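PDB 3UGS: isoprenyl transferase, which probably condenses isopentenyl diphosphate with allylic diphosphates, using magnesium ions, to build long polyprenyl diphosphates such as undecaprenyl diphosphate. Local coordinates for residues Met47-Ser52 and Glu215-Glu220. Sequence-based numbering, arbitrary orientation.
Sequences MEENIS and EFRNRE
Arg217 reaches Glu49 with both terminal nitrogens of its guanidinium. Arg217 NH2 forms a salt bridge to Glu49 OE2 at 3.2 Å. Arg217 NH1 gives a hydrogen bond to the backbone oxygen, Glu49 O, at 3.3 Å. Both bonds are weak, bent well away from straight. Glu49 O lies in the guanidinium plane, at its edge. The carboxylate comes in obliquely, its own plane turned 78° from that of the guanidinium, which rules out a coplanar bidentate pairing. The Arg217 chain, extended from CG to NE, bridges the 11.1 Å between Glu49 CA and Arg217 CA. Glu49 instead bends at chi2 (-78°), which brings its carboxylate round beside the same guanidinium that its carbonyl oxygen meets. One arginine thus serves a side-chain and a main-chain acceptor of a single residue. That residue stands at the end of helix 34-48, where Asn50, with positive phi, closes the helix in a Schellman motif. Glu48 makes salt bridges to Lys206 and Lys210 of helix 206-218. Glu49 also packs on Lys210 and Ile213. The contact is a small surface link between the C-terminal ends of helices 34-48 and 206-218. From there the chain runs through Ile51, which packs on Ile213, into strand 53-60 of the parallel sheet, and Phe216 packs on Glu193 of strand 193-197, an outermost strand of the sheet within this chain.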
ATOM      1  N   MET A  47      -7.482  -6.912  22.899  1.00 32.05           N
ATOM      2  CA  MET A  47      -8.640  -6.729  23.826  1.00 36.04           C
ATOM      3  C   MET A  47      -8.344  -5.665  24.898  1.00 35.65           C
ATOM      4  O   MET A  47      -9.080  -4.700  25.100  1.00 32.57           O
ATOM      5  CB  MET A  47      -9.040  -8.050  24.509  1.00 37.97           C
ATOM      6  CG  MET A  47      -9.716  -9.020  23.536  1.00 41.03           C
ATOM      7  SD  MET A  47      -9.863 -10.730  24.069  1.00 44.45           S
ATOM      8  CE  MET A  47     -11.640 -10.925  23.932  1.00 40.74           C
ATOM      9  N   GLU A  48      -7.214  -5.868  25.548  1.00 36.90           N
ATOM     10  CA  GLU A  48      -6.731  -4.958  26.624  1.00 38.83           C
ATOM     11  C   GLU A  48      -6.605  -3.537  26.089  1.00 38.13           C
ATOM     12  O   GLU A  48      -6.857  -2.570  26.793  1.00 40.77           O
ATOM     13  CB  GLU A  48      -5.369  -5.403  27.194  1.00 38.42           C
ATOM     14  CG  GLU A  48      -5.417  -6.741  27.919  1.00 37.84           C
ATOM     15  CD  GLU A  48      -4.039  -7.243  28.351  1.00 40.76           C
ATOM     16  OE1 GLU A  48      -3.070  -6.449  28.355  1.00 41.50           O
ATOM     17  OE2 GLU A  48      -3.919  -8.449  28.678  1.00 40.54           O
ATOM     18  N   GLU A  49      -6.243  -3.452  24.818  1.00 35.50           N
ATOM     19  CA  GLU A  49      -6.011  -2.141  24.124  1.00 34.93           C
ATOM     20  C   GLU A  49      -7.194  -1.561  23.364  1.00 32.29           C
ATOM     21  O   GLU A  49      -7.113  -0.510  22.753  1.00 32.19           O
ATOM     22  CB  GLU A  49      -4.824  -2.242  23.187  1.00 35.77           C
ATOM     23  CG  GLU A  49      -3.503  -2.412  23.948  1.00 39.69           C
ATOM     24  CD  GLU A  49      -2.971  -1.108  24.541  1.00 43.48           C
ATOM     25  OE1 GLU A  49      -1.730  -0.944  24.510  1.00 52.75           O
ATOM     26  OE2 GLU A  49      -3.759  -0.235  25.004  1.00 40.03           O
ATOM     27  N   ASN A  50      -8.303  -2.262  23.423  1.00 32.69           N
ATOM     28  CA  ASN A  50      -9.500  -1.875  22.646  1.00 34.18           C
ATOM     29  C   ASN A  50      -9.266  -1.773  21.114  1.00 30.72           C
ATOM     30  O   ASN A  50      -9.746  -0.890  20.428  1.00 28.58           O
ATOM     31  CB  ASN A  50     -10.089  -0.560  23.176  1.00 39.02           C
ATOM     32  CG  ASN A  50     -11.524  -0.340  22.728  1.00 44.40           C
ATOM     33  OD1 ASN A  50     -12.309  -1.285  22.646  1.00 51.77           O
ATOM     34  ND2 ASN A  50     -11.871   0.904  22.433  1.00 47.14           N
ATOM     35  N   ILE A  51      -8.477  -2.696  20.602  1.00 30.26           N
ATOM     36  CA  ILE A  51      -8.317  -2.873  19.137  1.00 28.07           C
ATOM     37  C   ILE A  51      -9.419  -3.853  18.674  1.00 26.43           C
ATOM     38  O   ILE A  51      -9.352  -5.013  18.944  1.00 25.16           O
ATOM     39  CB  ILE A  51      -6.935  -3.405  18.763  1.00 26.81           C
ATOM     40  CG1 ILE A  51      -5.878  -2.352  19.110  1.00 28.82           C
ATOM     41  CG2 ILE A  51      -6.872  -3.817  17.295  1.00 25.98           C
ATOM     42  CD1 ILE A  51      -4.441  -2.782  18.826  1.00 27.25           C
ATOM     43  N   SER A  52     -10.424  -3.344  17.978  1.00 28.04           N
ATOM     44  CA  SER A  52     -11.641  -4.147  17.633  1.00 28.19           C
ATOM     45  C   SER A  52     -11.366  -5.188  16.527  1.00 28.90           C
ATOM     46  O   SER A  52     -11.972  -6.243  16.463  1.00 30.70           O
ATOM     47  CB  SER A  52     -12.809  -3.271  17.219  1.00 26.80           C
ATOM     48  OG  SER A  52     -12.486  -2.545  16.054  1.00 32.44           O
ATOM     49  N   GLU A 215       3.727   3.599  20.586  1.00 33.24           N
ATOM     50  CA  GLU A 215       4.442   4.334  19.570  1.00 35.59           C
ATOM     51  C   GLU A 215       3.489   4.888  18.487  1.00 35.73           C
ATOM     52  O   GLU A 215       3.504   6.081  18.135  1.00 36.36           O
ATOM     53  CB  GLU A 215       5.507   3.447  18.923  1.00 20.00           C
ATOM     54  CG  GLU A 215       6.362   4.158  17.886  1.00 20.00           C
ATOM     55  N   PHE A 216       2.687   3.983  17.946  1.00 32.22           N
ATOM     56  CA  PHE A 216       1.666   4.342  16.959  1.00 30.52           C
ATOM     57  C   PHE A 216       0.708   5.431  17.482  1.00 29.94           C
ATOM     58  O   PHE A 216       0.269   6.322  16.737  1.00 29.49           O
ATOM     59  CB  PHE A 216       0.828   3.119  16.511  1.00 28.57           C
ATOM     60  CG  PHE A 216      -0.521   3.499  15.967  1.00 26.42           C
ATOM     61  CD1 PHE A 216      -0.679   3.814  14.607  1.00 26.51           C
ATOM     62  CD2 PHE A 216      -1.606   3.637  16.813  1.00 25.21           C
ATOM     63  CE1 PHE A 216      -1.908   4.209  14.123  1.00 25.93           C
ATOM     64  CE2 PHE A 216      -2.835   4.047  16.336  1.00 24.52           C
ATOM     65  CZ  PHE A 216      -2.991   4.314  14.999  1.00 24.70           C
ATOM     66  N   ARG A 217       0.378   5.354  18.759  1.00 29.06           N
ATOM     67  CA  ARG A 217      -0.570   6.328  19.339  1.00 33.44           C
ATOM     68  C   ARG A 217      -0.037   7.734  19.392  1.00 32.84           C
ATOM     69  O   ARG A 217      -0.794   8.679  19.388  1.00 32.61           O
ATOM     70  CB  ARG A 217      -1.000   5.972  20.741  1.00 33.74           C
ATOM     71  CG  ARG A 217      -1.502   4.590  20.851  1.00 35.71           C
ATOM     72  CD  ARG A 217      -2.426   4.510  22.003  1.00 35.88           C
ATOM     73  NE  ARG A 217      -3.350   3.433  21.714  1.00 40.87           N
ATOM     74  CZ  ARG A 217      -3.851   2.633  22.634  1.00 44.51           C
ATOM     75  NH1 ARG A 217      -4.680   1.665  22.307  1.00 39.94           N
ATOM     76  NH2 ARG A 217      -3.495   2.796  23.897  1.00 50.91           N
ATOM     77  N   ASN A 218       1.266   7.846  19.438  1.00 34.06           N
ATOM     78  CA  ASN A 218       1.911   9.176  19.542  1.00 38.27           C
ATOM     79  C   ASN A 218       2.479   9.715  18.262  1.00 38.58           C
ATOM     80  O   ASN A 218       3.042  10.818  18.222  1.00 37.77           O
ATOM     81  CB  ASN A 218       3.004   9.167  20.608  1.00 41.23           C
ATOM     82  CG  ASN A 218       2.431   9.048  22.002  1.00 43.84           C
ATOM     83  OD1 ASN A 218       1.305   9.505  22.265  1.00 51.66           O
ATOM     84  ND2 ASN A 218       3.174   8.400  22.894  1.00 48.08           N
ATOM     85  N   ARG A 219       2.353   8.911  17.220  1.00 38.89           N
ATOM     86  CA  ARG A 219       2.822   9.310  15.881  1.00 38.46           C
ATOM     87  C   ARG A 219       1.877  10.378  15.357  1.00 36.16           C
ATOM     88  O   ARG A 219       0.685  10.311  15.616  1.00 37.21           O
ATOM     89  CB  ARG A 219       2.803   8.139  14.886  1.00 43.65           C
ATOM     90  CG  ARG A 219       4.122   7.397  14.720  1.00 43.62           C
ATOM     91  CD  ARG A 219       3.973   6.292  13.671  1.00 42.33           C
ATOM     92  NE  ARG A 219       4.968   5.237  13.854  1.00 46.06           N
ATOM     93  CZ  ARG A 219       5.069   4.140  13.103  1.00 49.32           C
ATOM     94  NH1 ARG A 219       4.251   3.940  12.094  1.00 50.27           N
ATOM     95  NH2 ARG A 219       5.998   3.239  13.345  1.00 51.36           N
ATOM     96  N   GLU A 220       2.403  11.333  14.594  1.00 33.85           N
ATOM     97  CA  GLU A 220       1.520  12.376  13.964  1.00 33.39           C
ATOM     98  C   GLU A 220       0.763  11.814  12.740  1.00 30.00           C
ATOM     99  O   GLU A 220       1.348  11.457  11.746  1.00 29.35           O
ATOM    100  CB  GLU A 220       2.269  13.665  13.596  1.00 29.44           C
TER